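Local coordinates for methyltransferase FkbM (Methylobacillus flagellatus KT, PDB 2PY6) that belongs to the FkbM methyltransferase family and probably transfers a methyl group, in all likelihood from S-adenosylmethionine, to an acceptor that the structure alone does not identify, at the interface of chains A and B and the interface of chains A and C. Residues are numbered along the deposited sequence; one frame, centred on the assembly and turned at random. Chains: chain A/B/C, Methyltransferase FkbM.

Contact 1: the interface of chains A and B. Residues chain A 245-246, 249-250, 278, 280; chain B 127, 131, 134.
The end of helix 239-248 in chain A, the helix that follows the glycine-rich loop of the Rossmann-like methyltransferase fold, meets helix 123-135 of chain B where B:Arg134 lies flat over the backbone at A:Lys249 and A:Gly250. One guanidinium face covers that turn, with CZ of B:Arg134 3.4 Å from the carbonyl carbon C of A:Lys249; CA of B:Gln131 backs the other face. A bend at chi3 (-62°) folds the group toward its own helix, where NE and NH2 of B:Arg134 donate side-on to the amide oxygen OE1 of B:Gln131, at 3.1 and 2.8 Å. This double grip, from one face of the amide, steadies its rotation. The same oxygen meets the edge of the A:Phe280 ring, in its plane, 3.5 Å from CE2, while NE2 faces the methyl CG2 of A:Thr278. A water joins NH1 of B:Arg134 (3.1 Å) to the carbonyl O of A:Gly246 (2.6 Å). A leucine in place of B:Arg134 would probably lose that water link, uncover the turn and set the B:Gln131 amide free to rotate. In the deposited assembly the patch joins the putative catalytic fold of one copy to a helix of the other, and may help pair them if this dimer is biological.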
loop_
_atom_site.group_PDB
_atom_site.type_symbol
_atom_site.label_atom_id
_atom_site.label_comp_id
_atom_site.label_asym_id
_atom_site.label_seq_id
_atom_site.Cartn_x
_atom_site.Cartn_y
_atom_site.Cartn_z
ATOM N N ILE A 245 14.707 23.470 -11.825
ATOM C CA ILE A 245 13.550 24.313 -11.487
ATOM C C ILE A 245 13.520 24.597 -9.980
ATOM O O ILE A 245 13.368 25.749 -9.560
ATOM C CB ILE A 245 12.211 23.669 -11.933
ATOM C CG1 ILE A 245 12.117 23.643 -13.456
ATOM C CG2 ILE A 245 11.015 24.459 -11.356
ATOM C CD1 ILE A 245 11.039 22.704 -14.008
ATOM N N GLY A 246 13.676 23.545 -9.174
ATOM C CA GLY A 246 13.615 23.684 -7.717
ATOM C C GLY A 246 14.677 24.599 -7.136
ATOM O O GLY A 246 14.352 25.551 -6.413
ATOM N N LYS A 249 14.274 28.260 -8.261
ATOM C CA LYS A 249 12.946 28.778 -8.016
ATOM C C LYS A 249 12.268 29.215 -9.312
ATOM O O LYS A 249 11.731 30.316 -9.403
ATOM C CB LYS A 249 12.984 29.898 -6.984
ATOM C CG LYS A 249 13.534 29.501 -5.629
ATOM C CD LYS A 249 13.299 30.635 -4.609
ATOM C CE LYS A 249 14.189 30.444 -3.357
ATOM N NZ LYS A 249 14.109 29.082 -2.798
ATOM N N GLY A 250 12.275 28.323 -10.298
ATOM C CA GLY A 250 11.623 28.553 -11.581
ATOM C C GLY A 250 12.237 29.632 -12.436
ATOM O O GLY A 250 11.550 30.262 -13.187
ATOM N N THR A 278 3.772 27.617 -17.208
ATOM C CA THR A 278 4.841 28.363 -16.521
ATOM C C THR A 278 5.402 29.400 -17.487
ATOM O O THR A 278 5.164 29.304 -18.694
ATOM C CB THR A 278 5.989 27.452 -16.069
ATOM O OG1 THR A 278 6.700 26.941 -17.218
ATOM C CG2 THR A 278 5.476 26.294 -15.201
ATOM N N PHE A 280 8.531 29.677 -18.200
ATOM C CA PHE A 280 9.769 29.057 -18.729
ATOM C C PHE A 280 9.574 27.859 -19.678
ATOM O O PHE A 280 10.550 27.284 -20.141
ATOM C CB PHE A 280 10.721 28.638 -17.586
ATOM C CG PHE A 280 10.134 27.621 -16.603
ATOM C CD1 PHE A 280 10.015 26.272 -16.929
ATOM C CD2 PHE A 280 9.764 28.010 -15.329
ATOM C CE1 PHE A 280 9.513 25.355 -16.015
ATOM C CE2 PHE A 280 9.255 27.089 -14.416
ATOM C CZ PHE A 280 9.143 25.768 -14.758
ATOM N N ARG B 127 8.030 21.212 -4.185
ATOM C CA ARG B 127 8.291 21.786 -5.519
ATOM C C ARG B 127 7.012 21.954 -6.337
ATOM O O ARG B 127 6.894 22.869 -7.114
ATOM C CB ARG B 127 9.243 20.871 -6.318
ATOM C CG ARG B 127 10.654 20.818 -5.791
ATOM C CD ARG B 127 11.464 19.758 -6.521
ATOM N NE ARG B 127 12.863 19.912 -6.161
ATOM C CZ ARG B 127 13.849 19.129 -6.576
ATOM N NH1 ARG B 127 13.618 18.076 -7.323
ATOM N NH2 ARG B 127 15.076 19.389 -6.182
ATOM N N GLN B 131 5.896 25.711 -7.393
ATOM C CA GLN B 131 5.721 26.091 -8.778
ATOM C C GLN B 131 4.282 26.519 -9.046
ATOM O O GLN B 131 4.079 27.447 -9.768
ATOM C CB GLN B 131 6.191 25.012 -9.754
ATOM C CG GLN B 131 6.159 25.471 -11.214
ATOM C CD GLN B 131 6.941 26.760 -11.480
ATOM O OE1 GLN B 131 8.134 26.864 -11.158
ATOM N NE2 GLN B 131 6.268 27.747 -12.087
ATOM N N ARG B 134 4.232 30.092 -8.066
ATOM C CA ARG B 134 5.011 30.947 -8.989
ATOM C C ARG B 134 4.310 31.172 -10.311
ATOM O O ARG B 134 4.219 32.313 -10.782
ATOM C CB ARG B 134 6.428 30.403 -9.229
ATOM C CG ARG B 134 7.309 30.416 -7.962
ATOM C CD ARG B 134 8.744 30.084 -8.281
ATOM N NE ARG B 134 8.984 28.741 -8.848
ATOM C CZ ARG B 134 9.463 27.675 -8.188
ATOM N NH1 ARG B 134 9.744 27.726 -6.900
ATOM N NH2 ARG B 134 9.669 26.522 -8.823
HETATM O O HOH W 1 11.823 25.801 -5.680
#

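Contact 2: the interface of chains A and C. Residues chain A 84, 101, 128; chain C 88.
With CG of A:Phe128 opposite its backbone nitrogen (chi1 168°), the phenyl ring leaves helix 123-135 pointing at chain C, and C:His88, whose CG stands beside its own nitrogen and opposite its carbonyl carbon (chi1 -69°), presents the face of its imidazole to it. The two meet edge-to-face: ring planes are 63° apart and the side chains cross at about a right angle. The phenyl comes in by its CE1-CZ edge, CZ of A:Phe128 standing over the middle of the imidazole, 3.3 Å from ND1 of C:His88. CE1 of A:Phe128 lies equally near the imidazole carbon CG of C:His88, at 3.3 Å, which makes the packing snug. Around the rim of the imidazole, the carboxylate oxygen OD2 of A:Asp84 lies in the ring plane, near CE1 and ND1.

That carboxylate is held in position by a second residue of its own chain. A:Thr101, the first residue of helix 101-109, meets both oxygens on their syn sides, though tilted out of the carboxylate plane: its backbone N donates to OD1 of A:Asp84 at 2.7 Å, and its hydroxyl OG1 to OD2 at 2.6 Å. The two bonds fix the turn of the carboxylate, and the helix start next to it may stabilise its negative charge. The interface, two-fold between copies, may or may not form in solution. A:Thr101 also touches the rim of the imidazole, its CB 3.7 Å from CE1 of C:His88.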
loop_
_atom_site.group_PDB
_atom_site.type_symbol
_atom_site.label_atom_id
_atom_site.label_comp_id
_atom_site.label_asym_id
_atom_site.label_seq_id
_atom_site.Cartn_x
_atom_site.Cartn_y
_atom_site.Cartn_z
ATOM N N ASP A 84 10.579 -15.263 3.293
ATOM C CA ASP A 84 9.509 -15.554 4.267
ATOM C C ASP A 84 8.117 -15.060 3.846
ATOM O O ASP A 84 7.122 -15.514 4.396
ATOM C CB ASP A 84 9.840 -14.947 5.647
ATOM C CG ASP A 84 11.012 -15.635 6.333
ATOM O OD1 ASP A 84 11.059 -16.879 6.314
ATOM O OD2 ASP A 84 11.872 -14.935 6.918
ATOM N N THR A 101 13.217 -18.544 6.175
ATOM C CA THR A 101 14.492 -18.377 6.828
ATOM C C THR A 101 14.745 -19.516 7.808
ATOM O O THR A 101 15.899 -19.940 7.955
ATOM C CB THR A 101 14.582 -17.050 7.597
ATOM O OG1 THR A 101 14.216 -15.968 6.737
ATOM C CG2 THR A 101 16.002 -16.831 8.139
ATOM N N PHE A 128 19.493 -7.884 8.655
ATOM C CA PHE A 128 18.737 -9.020 9.130
ATOM C C PHE A 128 19.446 -10.323 8.705
ATOM O O PHE A 128 19.891 -11.111 9.524
ATOM C CB PHE A 128 17.293 -8.978 8.591
ATOM C CG PHE A 128 16.570 -10.260 8.805
ATOM C CD1 PHE A 128 16.178 -10.629 10.088
ATOM C CD2 PHE A 128 16.363 -11.148 7.739
ATOM C CE1 PHE A 128 15.552 -11.849 10.300
ATOM C CE2 PHE A 128 15.747 -12.348 7.942
ATOM C CZ PHE A 128 15.343 -12.713 9.218
ATOM N N HIS C 88 10.186 -12.576 13.036
ATOM C CA HIS C 88 11.507 -12.041 13.339
ATOM C C HIS C 88 11.460 -10.694 14.058
ATOM O O HIS C 88 12.501 -10.167 14.445
ATOM C CB HIS C 88 12.343 -11.877 12.047
ATOM C CG HIS C 88 12.739 -13.173 11.425
ATOM N ND1 HIS C 88 12.293 -13.575 10.185
ATOM C CD2 HIS C 88 13.528 -14.169 11.894
ATOM C CE1 HIS C 88 12.802 -14.762 9.914
ATOM N NE2 HIS C 88 13.553 -15.145 10.934
#

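Contact 3: the interface of chains A and C. Residues chain A 84, 87, 100-102; chain C 87, 100-101, 103.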
loop_
_atom_site.group_PDB
_atom_site.type_symbol
_atom_site.label_atom_id
_atom_site.label_comp_id
_atom_site.label_asym_id
_atom_site.label_seq_id
_atom_site.Cartn_x
_atom_site.Cartn_y
_atom_site.Cartn_z
ATOM N N ASP A 84 10.579 -15.263 3.293
ATOM C CA ASP A 84 9.509 -15.554 4.267
ATOM C C ASP A 84 8.117 -15.060 3.846
ATOM O O ASP A 84 7.122 -15.514 4.396
ATOM C CB ASP A 84 9.840 -14.947 5.647
ATOM C CG ASP A 84 11.012 -15.635 6.333
ATOM O OD1 ASP A 84 11.059 -16.879 6.314
ATOM O OD2 ASP A 84 11.872 -14.935 6.918
ATOM N N TYR A 87 7.325 -18.121 0.572
ATOM C CA TYR A 87 7.662 -19.555 0.551
ATOM C C TYR A 87 6.534 -20.556 0.456
ATOM O O TYR A 87 6.814 -21.741 0.320
ATOM C CB TYR A 87 8.612 -19.926 1.685
ATOM C CG TYR A 87 8.032 -20.102 3.053
ATOM C CD1 TYR A 87 7.801 -19.015 3.875
ATOM C CD2 TYR A 87 7.828 -21.374 3.576
ATOM C CE1 TYR A 87 7.330 -19.173 5.138
ATOM C CE2 TYR A 87 7.361 -21.540 4.844
ATOM C CZ TYR A 87 7.119 -20.425 5.628
ATOM O OH TYR A 87 6.655 -20.568 6.901
ATOM N N SER A 100 11.640 -20.655 3.679
ATOM C CA SER A 100 11.599 -19.730 4.801
ATOM C C SER A 100 12.998 -19.587 5.397
ATOM O O SER A 100 13.873 -20.418 5.166
ATOM C CB SER A 100 10.641 -20.260 5.891
ATOM O OG SER A 100 11.201 -21.393 6.558
ATOM N N THR A 101 13.217 -18.544 6.175
ATOM C CA THR A 101 14.492 -18.377 6.828
ATOM C C THR A 101 14.745 -19.516 7.808
ATOM O O THR A 101 15.899 -19.940 7.955
ATOM C CB THR A 101 14.582 -17.050 7.597
ATOM O OG1 THR A 101 14.216 -15.968 6.737
ATOM C CG2 THR A 101 16.002 -16.831 8.139
ATOM N N ASP A 102 13.691 -19.981 8.505
ATOM C CA ASP A 102 13.818 -21.134 9.405
ATOM C C ASP A 102 14.266 -22.403 8.661
ATOM O O ASP A 102 15.048 -23.168 9.191
ATOM C CB ASP A 102 12.519 -21.420 10.187
ATOM C CG ASP A 102 12.298 -20.469 11.366
ATOM O OD1 ASP A 102 13.246 -19.744 11.796
ATOM O OD2 ASP A 102 11.158 -20.455 11.884
ATOM N N TYR C 87 7.473 -13.135 12.408
ATOM C CA TYR C 87 8.211 -13.972 13.372
ATOM C C TYR C 87 9.629 -13.582 13.721
ATOM O O TYR C 87 10.203 -14.203 14.606
ATOM C CB TYR C 87 8.137 -15.450 13.005
ATOM C CG TYR C 87 9.035 -15.947 11.917
ATOM C CD1 TYR C 87 8.686 -15.809 10.586
ATOM C CD2 TYR C 87 10.183 -16.668 12.222
ATOM C CE1 TYR C 87 9.469 -16.309 9.597
ATOM C CE2 TYR C 87 10.970 -17.178 11.234
ATOM C CZ TYR C 87 10.599 -16.998 9.913
ATOM O OH TYR C 87 11.369 -17.502 8.909
ATOM N N SER C 100 7.136 -19.004 12.790
ATOM C CA SER C 100 6.854 -19.243 11.383
ATOM C C SER C 100 5.975 -20.485 11.243
ATOM O O SER C 100 5.879 -21.300 12.158
ATOM C CB SER C 100 8.170 -19.471 10.608
ATOM O OG SER C 100 8.746 -20.737 10.938
ATOM N N THR C 101 5.337 -20.646 10.099
ATOM C CA THR C 101 4.542 -21.825 9.867
ATOM C C THR C 101 5.418 -23.072 9.878
ATOM O O THR C 101 4.964 -24.125 10.344
ATOM C CB THR C 101 3.798 -21.771 8.524
ATOM O OG1 THR C 101 3.071 -20.543 8.425
ATOM C CG2 THR C 101 2.838 -22.961 8.385
ATOM N N ARG C 103 8.070 -23.539 11.727
ATOM C CA ARG C 103 8.348 -23.850 13.125
ATOM C C ARG C 103 7.164 -24.587 13.795
ATOM O O ARG C 103 7.352 -25.517 14.594
ATOM C CB ARG C 103 8.705 -22.560 13.868
ATOM C CG ARG C 103 9.021 -22.697 15.368
ATOM C CD ARG C 103 10.084 -23.730 15.681
ATOM N NE ARG C 103 10.421 -23.730 17.120
ATOM C CZ ARG C 103 10.811 -24.792 17.843
ATOM N NH1 ARG C 103 10.881 -26.020 17.312
ATOM N NH2 ARG C 103 11.089 -24.632 19.139
HETATM O O HOH W 2 9.770 -19.470 13.923
#
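C:Ser100 is extended (phi -82°, psi 163°) where the chain enters helix 101-109, the classic N-cap conformation, and it meets A:Asp102, which lies in the first turn of the same helix in the other copy. This N-cap contact is part of the two-fold A-C interface and may help hold these copies together. The capping hydroxyl OG of C:Ser100 takes the backbone N of C:Arg103 at 3.0 Å and in turn donates across the interface to OD2 of A:Asp102 at 2.6 Å, on the anti side of that carboxylate. A water bridges the same two residues, bound to OD2 of A:Asp102 (2.7 Å) and to the backbone N of C:Ser100 (2.9 Å).

C:Tyr87 reaches deeper into chain A. Its CG stands between its backbone nitrogen and carbonyl carbon (chi1 79°), which lays one ring face on CB of C:Ser100 and sends the phenol toward A:Asp84. The hydroxyl OH of C:Tyr87 donates to OD1 of A:Asp84 at 2.7 Å, coming from above the carboxylate plane, on the face opposite the backbone N of A:Thr101; OD1 is therefore gripped by two donors. A weak bond from the backbone N of A:Asp102 also reaches this hydroxyl. The carboxylate of A:Asp102 flanks the ring, its OD2 3.3 Å from CE2 of C:Tyr87. Exchanging A:Asp84 for alanine would probably strand the C:Tyr87 hydroxyl without its acceptor and deprive A:Thr101 of the carboxylate that binds the start of its helix.

Contact 4: the interface of chains A and B. Residues chain A 222-223; chain B 15-16.
The aliphatic stem of A:Arg223 forms the apolar centre, lying across the backbone and beta-carbon of B:Asp15. Its CG is 3.7 Å from CA of B:Asp15, and the next methylene, CD of A:Arg223, is 3.8 Å from CB of the aspartate. CG of A:Arg223 points away from its backbone nitrogen (chi1 -164°), which extends the stem over B:Asp15, and the two side chains cross at about a right angle. Beside this pair, the CD-CG edge of the B:Pro16 ring turns toward the peptide carbonyl of A:Leu222: CD of the proline approaches O of A:Leu222 at 3.4 Å, and its CG follows at 3.7 Å from the same oxygen.

Farther out, the charged ends diverge. A bend at chi3 (92°) turns the guanidinium aside, and NE of A:Arg223 stays 5.9 Å from the carboxylate OD2 of B:Asp15. The opposite charges may still attract at this range, but they form no salt bridge here.

This small peripheral patch of the two-fold A-B interface may support that pairing. In the fold, A:Leu222 and A:Arg223 are two extended residues of the loop between the 3-10 helix 212-214 and strand 229-233. B:Asp15 is the first ordered residue of its chain, and B:Pro16 opens the 3-10 helix 16-18 that leads into helix 19-32.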
loop_
_atom_site.group_PDB
_atom_site.type_symbol
_atom_site.label_atom_id
_atom_site.label_comp_id
_atom_site.label_asym_id
_atom_site.label_seq_id
_atom_site.Cartn_x
_atom_site.Cartn_y
_atom_site.Cartn_z
ATOM N N LEU A 222 28.765 23.641 -6.418
ATOM C CA LEU A 222 28.315 24.523 -7.506
ATOM C C LEU A 222 27.333 25.624 -7.122
ATOM O O LEU A 222 26.472 25.439 -6.294
ATOM C CB LEU A 222 27.652 23.690 -8.598
ATOM C CG LEU A 222 28.477 22.549 -9.226
ATOM C CD1 LEU A 222 27.638 21.920 -10.277
ATOM C CD2 LEU A 222 29.824 22.984 -9.823
ATOM N N ARG A 223 27.480 26.770 -7.774
ATOM C CA ARG A 223 26.588 27.903 -7.625
ATOM C C ARG A 223 25.755 28.015 -8.919
ATOM O O ARG A 223 26.312 28.084 -10.014
ATOM C CB ARG A 223 27.412 29.184 -7.486
ATOM C CG ARG A 223 26.647 30.367 -6.955
ATOM C CD ARG A 223 27.377 31.692 -7.235
ATOM N NE ARG A 223 26.938 32.282 -8.511
ATOM C CZ ARG A 223 25.796 32.970 -8.677
ATOM N NH1 ARG A 223 24.943 33.150 -7.672
ATOM N NH2 ARG A 223 25.486 33.491 -9.860
ATOM N N ASP B 15 26.130 30.196 -3.418
ATOM C CA ASP B 15 27.600 29.850 -3.444
ATOM C C ASP B 15 28.041 29.054 -2.180
ATOM O O ASP B 15 28.530 29.641 -1.187
ATOM C CB ASP B 15 28.486 31.094 -3.636
ATOM C CG ASP B 15 29.962 30.734 -3.944
ATOM O OD1 ASP B 15 30.332 29.527 -4.046
ATOM O OD2 ASP B 15 30.767 31.677 -4.100
ATOM N N PRO B 16 27.995 27.705 -2.268
ATOM C CA PRO B 16 28.246 26.921 -1.088
ATOM C C PRO B 16 29.719 26.901 -0.738
ATOM O O PRO B 16 30.095 26.351 0.301
ATOM C CB PRO B 16 27.732 25.535 -1.489
ATOM C CG PRO B 16 28.018 25.456 -2.901
ATOM C CD PRO B 16 27.823 26.836 -3.453
#

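Two interfaces are sampled here. Contact 1 and contact 4 belong to the A-B pair, their C-alpha centres about 19 Å apart; contact 2 and contact 3 belong to the A-C pair, about 7 Å apart, and share A:Asp84 and A:Thr101. Between the two groups the centres lie about 45 to 52 Å apart. Helix 123-135 nevertheless serves both interfaces, giving residues to contact 1 from chain B and to contact 2 from chain A. Since each interface is two-fold, together they could build the deposited assembly of four copies, although the structure alone does not show that this tetramer exists in solution.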